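Local coordinates for capsular polysaccharide biosynthesis protein (Burkholderia pseudomallei, PDB 4BQN), which binds coenzyme A and probably acts as an acetyltransferase in the biosynthesis of a capsular polysaccharide, at residues P114-G119 with L274-W279; L124-V129 with E278-S283; R31-V36 with L218-S223. The protein carries 1 engineered substitution. All blocks are in the same frame, centred on the assembly; numbering follows the deposited sequence.

Interaction 1: residues P114-G119 with L274-W279; sequences PPHPEG and LEQFEW
One hydrogen bond, nearly straight at 162°, holds H116 ND1, which accepts from the backbone N of E118 at 3.0 Å. Lying close to the imidazole plane, this bond helps to hold the rotation of the ring; ND1 is the acceptor, so it probably carries no proton. At the other ring nitrogen a water lies 2.8 Å from H116 NE2. That water also donates a weak bond to the carbonyl O of E275, so the histidine reaches the helix through solvent. The backbone supplies the setting: H116 to G119 form a type I beta turn, closed by G119 N to H116 O at 2.8 Å.

With CG anti to the backbone N (chi1 -170°), the H116 ring is carried over the indole of W279. Its edge meets one face of the five-membered ring, H116 CD2 lying 3.5 Å from W279 NE1. The two ring centroids are 4.4 Å apart and the planes meet at 51°, a tilted edge-to-face pair. W279, itself with CG anti to its backbone N, turns its rim to the prolines. W279 CZ2 comes to 3.1 Å from P114 O near the indole plane, and a second water, accepting from W279 NE1 at 2.9 Å, donates to P115 O. Beyond the rings, the amide of Q276 approaches H116 NE2 obliquely, but its OE1 is claimed by the backbone N of D122.

The side chain of P115 lies about 11 Å from the bound coenzyme A, which places the contact near the ligand pocket. Here a proline-rich loop that ends in a type I turn, joining the two antiparallel strands 107-108 and 121-122, is held on helix 269-281 by an edge-to-face pair and water bridges.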
loop_
_atom_site.group_PDB
_atom_site.type_symbol
_atom_site.label_atom_id
_atom_site.label_comp_id
_atom_site.label_asym_id
_atom_site.label_seq_id
_atom_site.Cartn_x
_atom_site.Cartn_y
_atom_site.Cartn_z
ATOM N N PRO A 114 9.578 -14.336 -10.129
ATOM C CA PRO A 114 8.301 -14.306 -10.841
ATOM C C PRO A 114 7.225 -13.624 -10.004
ATOM O O PRO A 114 7.252 -13.708 -8.767
ATOM C CB PRO A 114 7.954 -15.787 -11.010
ATOM C CG PRO A 114 9.256 -16.506 -10.904
ATOM C CD PRO A 114 10.090 -15.708 -9.952
ATOM N N PRO A 115 6.273 -12.955 -10.662
ATOM C CA PRO A 115 5.161 -12.387 -9.907
ATOM C C PRO A 115 4.438 -13.488 -9.135
ATOM O O PRO A 115 4.268 -14.604 -9.633
ATOM C CB PRO A 115 4.249 -11.805 -10.994
ATOM C CG PRO A 115 5.143 -11.611 -12.172
ATOM C CD PRO A 115 6.134 -12.730 -12.108
ATOM N N HIS A 116 4.038 -13.183 -7.914
ATOM C CA HIS A 116 3.300 -14.143 -7.112
ATOM C C HIS A 116 1.816 -13.908 -7.358
ATOM O O HIS A 116 1.379 -12.749 -7.378
ATOM C CB HIS A 116 3.643 -13.972 -5.625
ATOM C CG HIS A 116 3.111 -15.072 -4.765
ATOM N ND1 HIS A 116 1.773 -15.193 -4.453
ATOM C CD2 HIS A 116 3.733 -16.129 -4.195
ATOM C CE1 HIS A 116 1.597 -16.276 -3.715
ATOM N NE2 HIS A 116 2.771 -16.862 -3.546
ATOM N N PRO A 117 1.031 -14.991 -7.541
ATOM C CA PRO A 117 -0.386 -14.784 -7.890
ATOM C C PRO A 117 -1.156 -13.970 -6.851
ATOM O O PRO A 117 -2.176 -13.367 -7.169
ATOM C CB PRO A 117 -0.956 -16.208 -8.005
ATOM C CG PRO A 117 0.113 -17.134 -7.541
ATOM C CD PRO A 117 1.422 -16.411 -7.595
ATOM N N GLU A 118 -0.659 -13.942 -5.622
ATOM C CA GLU A 118 -1.307 -13.189 -4.571
ATOM C C GLU A 118 -0.713 -11.793 -4.360
ATOM O O GLU A 118 -1.259 -11.004 -3.590
ATOM C CB GLU A 118 -1.313 -14.016 -3.280
ATOM C CG GLU A 118 -2.085 -15.330 -3.454
ATOM C CD GLU A 118 -1.781 -16.374 -2.409
ATOM O OE1 GLU A 118 -0.850 -16.169 -1.592
ATOM O OE2 GLU A 118 -2.484 -17.411 -2.415
ATOM N N GLY A 119 0.404 -11.503 -5.036
ATOM C CA GLY A 119 1.022 -10.172 -5.014
ATOM C C GLY A 119 2.001 -9.894 -3.876
ATOM O O GLY A 119 2.649 -8.841 -3.852
ATOM N N LEU A 274 4.147 -22.613 4.850
ATOM C CA LEU A 274 4.785 -23.734 4.169
ATOM C C LEU A 274 4.790 -23.541 2.649
ATOM O O LEU A 274 5.795 -23.823 1.984
ATOM C CB LEU A 274 4.097 -25.044 4.553
ATOM C CG LEU A 274 4.275 -25.510 6.006
ATOM C CD1 LEU A 274 3.375 -26.694 6.316
ATOM C CD2 LEU A 274 5.722 -25.829 6.354
ATOM N N GLU A 275 3.683 -23.045 2.100
ATOM C CA GLU A 275 3.595 -22.782 0.656
ATOM C C GLU A 275 4.543 -21.669 0.208
ATOM O O GLU A 275 5.046 -21.681 -0.907
ATOM C CB GLU A 275 2.150 -22.479 0.250
ATOM C CG GLU A 275 1.234 -23.696 0.290
ATOM C CD GLU A 275 -0.210 -23.402 -0.101
ATOM O OE1 GLU A 275 -0.475 -22.333 -0.693
ATOM O OE2 GLU A 275 -1.085 -24.248 0.187
ATOM N N GLN A 276 4.796 -20.704 1.084
ATOM C CA GLN A 276 5.813 -19.683 0.788
ATOM C C GLN A 276 7.185 -20.322 0.595
ATOM O O GLN A 276 7.911 -19.994 -0.354
ATOM C CB GLN A 276 5.867 -18.608 1.890
ATOM C CG GLN A 276 4.633 -17.718 1.935
ATOM C CD GLN A 276 4.622 -16.713 0.798
ATOM O OE1 GLN A 276 5.592 -15.985 0.595
ATOM N NE2 GLN A 276 3.532 -16.682 0.037
ATOM N N PHE A 277 7.551 -21.237 1.492
ATOM C CA PHE A 277 8.807 -21.978 1.314
ATOM C C PHE A 277 8.836 -22.687 -0.036
ATOM O O PHE A 277 9.823 -22.592 -0.767
ATOM C CB PHE A 277 9.042 -22.982 2.450
ATOM C CG PHE A 277 9.736 -22.391 3.643
ATOM C CD1 PHE A 277 11.133 -22.382 3.718
ATOM C CD2 PHE A 277 9.000 -21.816 4.682
ATOM C CE1 PHE A 277 11.787 -21.825 4.805
ATOM C CE2 PHE A 277 9.653 -21.269 5.778
ATOM C CZ PHE A 277 11.044 -21.257 5.829
ATOM N N GLU A 278 7.744 -23.371 -0.371
ATOM C CA GLU A 278 7.675 -24.123 -1.619
ATOM C C GLU A 278 7.814 -23.189 -2.822
ATOM O O GLU A 278 8.486 -23.518 -3.798
ATOM C CB GLU A 278 6.382 -24.930 -1.658
ATOM C CG GLU A 278 6.405 -26.045 -0.617
ATOM C CD GLU A 278 5.048 -26.588 -0.208
ATOM O OE1 GLU A 278 4.011 -26.161 -0.750
ATOM O OE2 GLU A 278 5.029 -27.469 0.677
ATOM N N TRP A 279 7.216 -22.004 -2.729
ATOM C CA TRP A 279 7.277 -21.026 -3.804
ATOM C C TRP A 279 8.721 -20.549 -4.011
ATOM O O TRP A 279 9.225 -20.578 -5.135
ATOM C CB TRP A 279 6.326 -19.860 -3.512
ATOM C CG TRP A 279 6.167 -18.933 -4.680
ATOM C CD1 TRP A 279 5.262 -19.053 -5.702
ATOM C CD2 TRP A 279 6.931 -17.754 -4.959
ATOM N NE1 TRP A 279 5.421 -18.024 -6.603
ATOM C CE2 TRP A 279 6.429 -17.206 -6.165
ATOM C CE3 TRP A 279 7.983 -17.093 -4.302
ATOM C CZ2 TRP A 279 6.958 -16.047 -6.742
ATOM C CZ3 TRP A 279 8.510 -15.920 -4.884
ATOM C CH2 TRP A 279 7.997 -15.425 -6.092
HETATM O O HOH W 1 4.569 -17.320 -9.283
HETATM O O HOH W 2 2.892 -19.341 -2.171
#

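Interaction 2: residues L124-V129 with E278-S283; sequences LIAGAV and EWFERS
The phenyl ring of F280 lies between two neighbours of quite different kinds, and its orientation defines the contact. Its CG stands anti to the carbonyl carbon (chi1 -75°), which sends the ring out from helix 269-281 toward helix 123-130. One face receives the methyl of A126: CB sits 3.8 Å from the ring centroid and only 19° from the ring normal, a clear CH-pi contact in which the methyl is nearest to CE1 and CZ. The opposite face is met by CE3 of W279, the preceding residue on the same helix, so the phenyl is held between a small methyl and the rim of an indole.

I125 comes to the same ring obliquely. Its CG2, anti to the backbone N, lies 3.8 Å from F280 CD2, whereas the CG1 branch runs away from this ring and the side chain as a whole crosses the phenyl at about a right angle. This is a helix-helix interface in which one large aromatic side chain fits against small and branched residues; V288 and F291 of helix 285-296 touch both A126 and F280, making a three-helix junction of apolar groups.

Farther along helix 123-130, the CB of V129 is directed toward the partner segment. Its CG2, anti to the carbonyl carbon, packs on the base of the phenylalanine at 4.1 Å from F280 CB. The same methyl lies 4.4 Å from OE2 of E281, whose extended chain passes along the exposed margin of the apolar patch with its carboxylate beside the valine.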
loop_
_atom_site.group_PDB
_atom_site.type_symbol
_atom_site.label_atom_id
_atom_site.label_comp_id
_atom_site.label_asym_id
_atom_site.label_seq_id
_atom_site.Cartn_x
_atom_site.Cartn_y
_atom_site.Cartn_z
ATOM N N LEU A 124 11.045 -12.738 4.996
ATOM C CA LEU A 124 11.854 -13.411 6.010
ATOM C C LEU A 124 12.025 -14.880 5.645
ATOM O O LEU A 124 13.089 -15.440 5.837
ATOM C CB LEU A 124 11.259 -13.238 7.409
ATOM C CG LEU A 124 12.213 -13.674 8.531
ATOM C CD1 LEU A 124 13.496 -12.850 8.548
ATOM C CD2 LEU A 124 11.505 -13.575 9.865
ATOM N N ILE A 125 10.973 -15.496 5.109
ATOM C CA ILE A 125 11.077 -16.863 4.574
ATOM C C ILE A 125 12.142 -16.936 3.477
ATOM O O ILE A 125 12.923 -17.878 3.449
ATOM C CB ILE A 125 9.703 -17.406 4.147
ATOM C CG1 ILE A 125 8.918 -17.718 5.415
ATOM C CG2 ILE A 125 9.832 -18.654 3.267
ATOM C CD1 ILE A 125 7.525 -18.262 5.206
ATOM N N ALA A 126 12.174 -15.951 2.577
ATOM C CA ALA A 126 13.250 -15.918 1.579
ATOM C C ALA A 126 14.641 -15.972 2.231
ATOM O O ALA A 126 15.507 -16.731 1.797
ATOM C CB ALA A 126 13.125 -14.704 0.664
ATOM N N GLY A 127 14.841 -15.191 3.291
ATOM C CA GLY A 127 16.107 -15.235 4.029
ATOM C C GLY A 127 16.392 -16.587 4.656
ATOM O O GLY A 127 17.523 -17.067 4.631
ATOM N N ALA A 128 15.356 -17.208 5.207
ATOM C CA ALA A 128 15.478 -18.551 5.772
ATOM C C ALA A 128 15.868 -19.580 4.704
ATOM O O ALA A 128 16.728 -20.434 4.950
ATOM C CB ALA A 128 14.186 -18.942 6.464
ATOM N N VAL A 129 15.252 -19.495 3.526
ATOM C CA VAL A 129 15.592 -20.384 2.405
ATOM C C VAL A 129 17.074 -20.242 2.039
ATOM O O VAL A 129 17.784 -21.237 1.858
ATOM C CB VAL A 129 14.682 -20.105 1.184
ATOM C CG1 VAL A 129 15.202 -20.780 -0.084
ATOM C CG2 VAL A 129 13.264 -20.559 1.475
ATOM N N GLU A 278 7.744 -23.371 -0.371
ATOM C CA GLU A 278 7.675 -24.123 -1.619
ATOM C C GLU A 278 7.814 -23.189 -2.822
ATOM O O GLU A 278 8.486 -23.518 -3.798
ATOM C CB GLU A 278 6.382 -24.930 -1.658
ATOM C CG GLU A 278 6.405 -26.045 -0.617
ATOM C CD GLU A 278 5.048 -26.588 -0.208
ATOM O OE1 GLU A 278 4.011 -26.161 -0.750
ATOM O OE2 GLU A 278 5.029 -27.469 0.677
ATOM N N TRP A 279 7.216 -22.004 -2.729
ATOM C CA TRP A 279 7.277 -21.026 -3.804
ATOM C C TRP A 279 8.721 -20.549 -4.011
ATOM O O TRP A 279 9.225 -20.578 -5.135
ATOM C CB TRP A 279 6.326 -19.860 -3.512
ATOM C CG TRP A 279 6.167 -18.933 -4.680
ATOM C CD1 TRP A 279 5.262 -19.053 -5.702
ATOM C CD2 TRP A 279 6.931 -17.754 -4.959
ATOM N NE1 TRP A 279 5.421 -18.024 -6.603
ATOM C CE2 TRP A 279 6.429 -17.206 -6.165
ATOM C CE3 TRP A 279 7.983 -17.093 -4.302
ATOM C CZ2 TRP A 279 6.958 -16.047 -6.742
ATOM C CZ3 TRP A 279 8.510 -15.920 -4.884
ATOM C CH2 TRP A 279 7.997 -15.425 -6.092
ATOM N N PHE A 280 9.400 -20.147 -2.937
ATOM C CA PHE A 280 10.783 -19.698 -3.073
ATOM C C PHE A 280 11.724 -20.807 -3.554
ATOM O O PHE A 280 12.672 -20.521 -4.295
ATOM C CB PHE A 280 11.308 -19.111 -1.771
ATOM C CG PHE A 280 10.769 -17.739 -1.458
ATOM C CD1 PHE A 280 11.130 -16.637 -2.240
ATOM C CD2 PHE A 280 9.918 -17.545 -0.369
ATOM C CE1 PHE A 280 10.646 -15.369 -1.942
ATOM C CE2 PHE A 280 9.444 -16.279 -0.062
ATOM C CZ PHE A 280 9.808 -15.192 -0.849
ATOM N N GLU A 281 11.472 -22.050 -3.122
ATOM C CA GLU A 281 12.345 -23.158 -3.497
ATOM C C GLU A 281 12.257 -23.469 -5.007
ATOM O O GLU A 281 13.150 -24.103 -5.554
ATOM C CB GLU A 281 12.101 -24.370 -2.579
ATOM C CG GLU A 281 12.671 -24.180 -1.161
ATOM C CD GLU A 281 12.037 -25.069 -0.083
ATOM O OE1 GLU A 281 11.347 -26.052 -0.436
ATOM O OE2 GLU A 281 12.233 -24.787 1.133
ATOM N N ARG A 282 11.212 -22.972 -5.678
ATOM C CA ARG A 282 11.085 -23.147 -7.136
ATOM C C ARG A 282 11.969 -22.194 -7.940
ATOM O O ARG A 282 12.263 -22.453 -9.097
ATOM C CB ARG A 282 9.623 -23.023 -7.579
ATOM C CG ARG A 282 8.735 -24.127 -7.025
ATOM C CD ARG A 282 7.276 -23.975 -7.438
ATOM N NE ARG A 282 6.419 -24.841 -6.625
ATOM C CZ ARG A 282 5.459 -24.417 -5.801
ATOM N NH1 ARG A 282 5.180 -23.126 -5.687
ATOM N NH2 ARG A 282 4.757 -25.297 -5.105
ATOM N N SER A 283 12.381 -21.084 -7.333
ATOM C CA SER A 283 13.209 -20.096 -8.020
ATOM C C SER A 283 14.701 -20.374 -7.788
ATOM O O SER A 283 15.056 -21.067 -6.840
ATOM C CB SER A 283 12.855 -18.682 -7.525
ATOM O OG SER A 283 11.653 -18.231 -8.122
#

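Interaction 3: residues R31-V36 with L218-S223; sequences RDWELV and LGYTYS
Residues 31-36 pass from the end of a weakly bonded helix into strand 33-35, while 218-223 leave helix 204-217 through a Schellman motif in which G219 takes positive phi (100°), and the two backbones stay well apart, with D32 and Y220 CA atoms 10.9 Å from each other. Side chains bridge the gap. The phenol of Y220 meets D32 tip to tip, carboxylate and ring nearly coplanar at 14°, and OH donates to the anti lone pair of D32 OD2 at 2.7 Å. R31 makes a side-on salt bridge with D32: R31 NH2 reaches the syn lone pair of D32 OD2 at 3.0 Å, while R31 NE bonds D32 OD1 from above the carboxylate plane. The arginine's charge, with two donors on OD2, would favour the ionised form of the aspartate. W33 NE1 adds a weak, bent bond to Y220 OH at 3.0 Å, so the hydroxyl both donates and accepts. L218 CD1 comes to 4.4 Å of W33 NE1, oblique to the indole. The indole also stacks on F29 of helix 27-32 and packs on K6 and Y8 of strand 6-11, placing the contact where edge strand 33-35 of the parallel sheet meets the end of helix 204-217.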
loop_
_atom_site.group_PDB
_atom_site.type_symbol
_atom_site.label_atom_id
_atom_site.label_comp_id
_atom_site.label_asym_id
_atom_site.label_seq_id
_atom_site.Cartn_x
_atom_site.Cartn_y
_atom_site.Cartn_z
ATOM N N ARG A 31 -22.402 15.708 -5.014
ATOM C CA ARG A 31 -23.236 16.824 -5.483
ATOM C C ARG A 31 -22.454 17.700 -6.472
ATOM O O ARG A 31 -23.024 18.236 -7.427
ATOM C CB ARG A 31 -23.725 17.655 -4.279
ATOM C CG ARG A 31 -24.536 18.901 -4.607
ATOM C CD ARG A 31 -24.621 19.829 -3.397
ATOM N NE ARG A 31 -23.308 20.375 -3.057
ATOM C CZ ARG A 31 -22.952 20.821 -1.857
ATOM N NH1 ARG A 31 -23.815 20.808 -0.845
ATOM N NH2 ARG A 31 -21.722 21.283 -1.670
ATOM N N ASP A 32 -21.154 17.837 -6.236
ATOM C CA ASP A 32 -20.314 18.808 -6.949
ATOM C C ASP A 32 -19.429 18.227 -8.040
ATOM O O ASP A 32 -18.995 18.964 -8.936
ATOM C CB ASP A 32 -19.413 19.569 -5.961
ATOM C CG ASP A 32 -20.203 20.385 -4.949
ATOM O OD1 ASP A 32 -21.328 20.826 -5.270
ATOM O OD2 ASP A 32 -19.683 20.598 -3.830
ATOM N N TRP A 33 -19.135 16.927 -7.955
ATOM C CA TRP A 33 -18.085 16.328 -8.773
ATOM C C TRP A 33 -18.543 15.072 -9.474
ATOM O O TRP A 33 -19.213 14.225 -8.866
ATOM C CB TRP A 33 -16.878 15.973 -7.898
ATOM C CG TRP A 33 -16.247 17.158 -7.258
ATOM C CD1 TRP A 33 -16.473 17.637 -5.991
ATOM C CD2 TRP A 33 -15.270 18.020 -7.848
ATOM N NE1 TRP A 33 -15.688 18.746 -5.762
ATOM C CE2 TRP A 33 -14.962 19.020 -6.892
ATOM C CE3 TRP A 33 -14.643 18.059 -9.103
ATOM C CZ2 TRP A 33 -14.019 20.030 -7.144
ATOM C CZ3 TRP A 33 -13.715 19.064 -9.359
ATOM C CH2 TRP A 33 -13.416 20.042 -8.381
ATOM N N GLU A 34 -18.176 14.971 -10.752
ATOM C CA GLU A 34 -18.438 13.769 -11.540
ATOM C C GLU A 34 -17.116 13.120 -11.937
ATOM O O GLU A 34 -16.211 13.776 -12.481
ATOM C CB GLU A 34 -19.285 14.069 -12.785
ATOM C CG GLU A 34 -19.618 12.820 -13.602
ATOM C CD GLU A 34 -20.395 13.096 -14.882
ATOM O OE1 GLU A 34 -20.842 14.241 -15.113
ATOM O OE2 GLU A 34 -20.567 12.143 -15.669
ATOM N N LEU A 35 -16.996 11.824 -11.649
ATOM C CA LEU A 35 -15.774 11.076 -11.939
ATOM C C LEU A 35 -15.674 10.715 -13.418
ATOM O O LEU A 35 -16.639 10.208 -14.015
ATOM C CB LEU A 35 -15.739 9.793 -11.103
ATOM C CG LEU A 35 -14.543 8.855 -11.320
ATOM C CD1 LEU A 35 -13.243 9.527 -10.916
ATOM C CD2 LEU A 35 -14.744 7.564 -10.551
ATOM N N VAL A 36 -14.500 10.952 -13.994
ATOM C CA VAL A 36 -14.123 10.388 -15.296
ATOM C C VAL A 36 -13.000 9.404 -14.967
ATOM O O VAL A 36 -11.907 9.817 -14.573
ATOM C CB VAL A 36 -13.655 11.478 -16.288
ATOM C CG1 VAL A 36 -13.339 10.867 -17.651
ATOM C CG2 VAL A 36 -14.714 12.572 -16.418
ATOM N N LEU A 218 -9.851 20.536 -0.920
ATOM C CA LEU A 218 -10.771 21.142 -1.878
ATOM C C LEU A 218 -11.632 22.269 -1.301
ATOM O O LEU A 218 -12.349 22.942 -2.047
ATOM C CB LEU A 218 -11.662 20.060 -2.485
ATOM C CG LEU A 218 -10.926 19.047 -3.362
ATOM C CD1 LEU A 218 -11.893 17.935 -3.726
ATOM C CD2 LEU A 218 -10.367 19.710 -4.616
ATOM N N GLY A 219 -11.561 22.484 0.015
ATOM C CA GLY A 219 -12.291 23.578 0.654
ATOM C C GLY A 219 -13.583 23.202 1.338
ATOM O O GLY A 219 -14.297 24.082 1.807
ATOM N N TYR A 220 -13.898 21.908 1.417
ATOM C CA TYR A 220 -15.044 21.471 2.217
ATOM C C TYR A 220 -14.729 21.615 3.702
ATOM O O TYR A 220 -13.564 21.583 4.087
ATOM C CB TYR A 220 -15.415 20.014 1.901
ATOM C CG TYR A 220 -15.928 19.829 0.491
ATOM C CD1 TYR A 220 -17.256 20.119 0.174
ATOM C CD2 TYR A 220 -15.093 19.369 -0.527
ATOM C CE1 TYR A 220 -17.731 19.979 -1.118
ATOM C CE2 TYR A 220 -15.566 19.209 -1.822
ATOM C CZ TYR A 220 -16.883 19.517 -2.108
ATOM O OH TYR A 220 -17.352 19.362 -3.392
ATOM N N THR A 221 -15.765 21.778 4.522
ATOM C CA THR A 221 -15.675 21.820 5.983
ATOM C C THR A 221 -15.628 20.404 6.547
ATOM O O THR A 221 -16.024 19.458 5.870
ATOM C CB THR A 221 -16.922 22.509 6.600
ATOM O OG1 THR A 221 -18.089 21.708 6.356
ATOM C CG2 THR A 221 -17.130 23.896 6.021
ATOM N N TYR A 222 -15.208 20.264 7.800
ATOM C CA TYR A 222 -15.242 18.971 8.482
ATOM C C TYR A 222 -16.642 18.374 8.484
ATOM O O TYR A 222 -16.802 17.166 8.265
ATOM C CB TYR A 222 -14.676 19.104 9.909
ATOM C CG TYR A 222 -13.173 19.235 9.905
ATOM C CD1 TYR A 222 -12.553 20.482 9.751
ATOM C CD2 TYR A 222 -12.367 18.110 10.019
ATOM C CE1 TYR A 222 -11.168 20.592 9.717
ATOM C CE2 TYR A 222 -10.994 18.205 9.988
ATOM C CZ TYR A 222 -10.397 19.438 9.836
ATOM O OH TYR A 222 -9.029 19.490 9.809
ATOM N N SER A 223 -17.648 19.233 8.673
ATOM C CA SER A 223 -19.040 18.792 8.750
ATOM C C SER A 223 -19.623 18.314 7.413
ATOM O O SER A 223 -20.637 17.618 7.398
ATOM C CB SER A 223 -19.918 19.890 9.358
ATOM O OG SER A 223 -19.881 21.067 8.572
#

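In the fold
Interactions 1 and 2 adjoin, their centres 9 Å apart, and share E278 and W279 of helix 269-281; the helix meets the proline-rich loop with one part of its surface and helix 123-130 with another. P114 and S283 touch across the pair, as do F277 and both I125 and V129. Interaction 3 lies on the opposite side of the chain's centre, about 41 and 47 Å from the other two, centre to centre, at the edge of the four-stranded parallel sheet. Along the chain the segments run 31-36, 114-119, 124-129, 218-223, then 274-283, so interaction 3 crosses both others. Sequence-distant parts are thereby joined near the coenzyme A pocket in interaction 1 and away from the annotated sites in interaction 3.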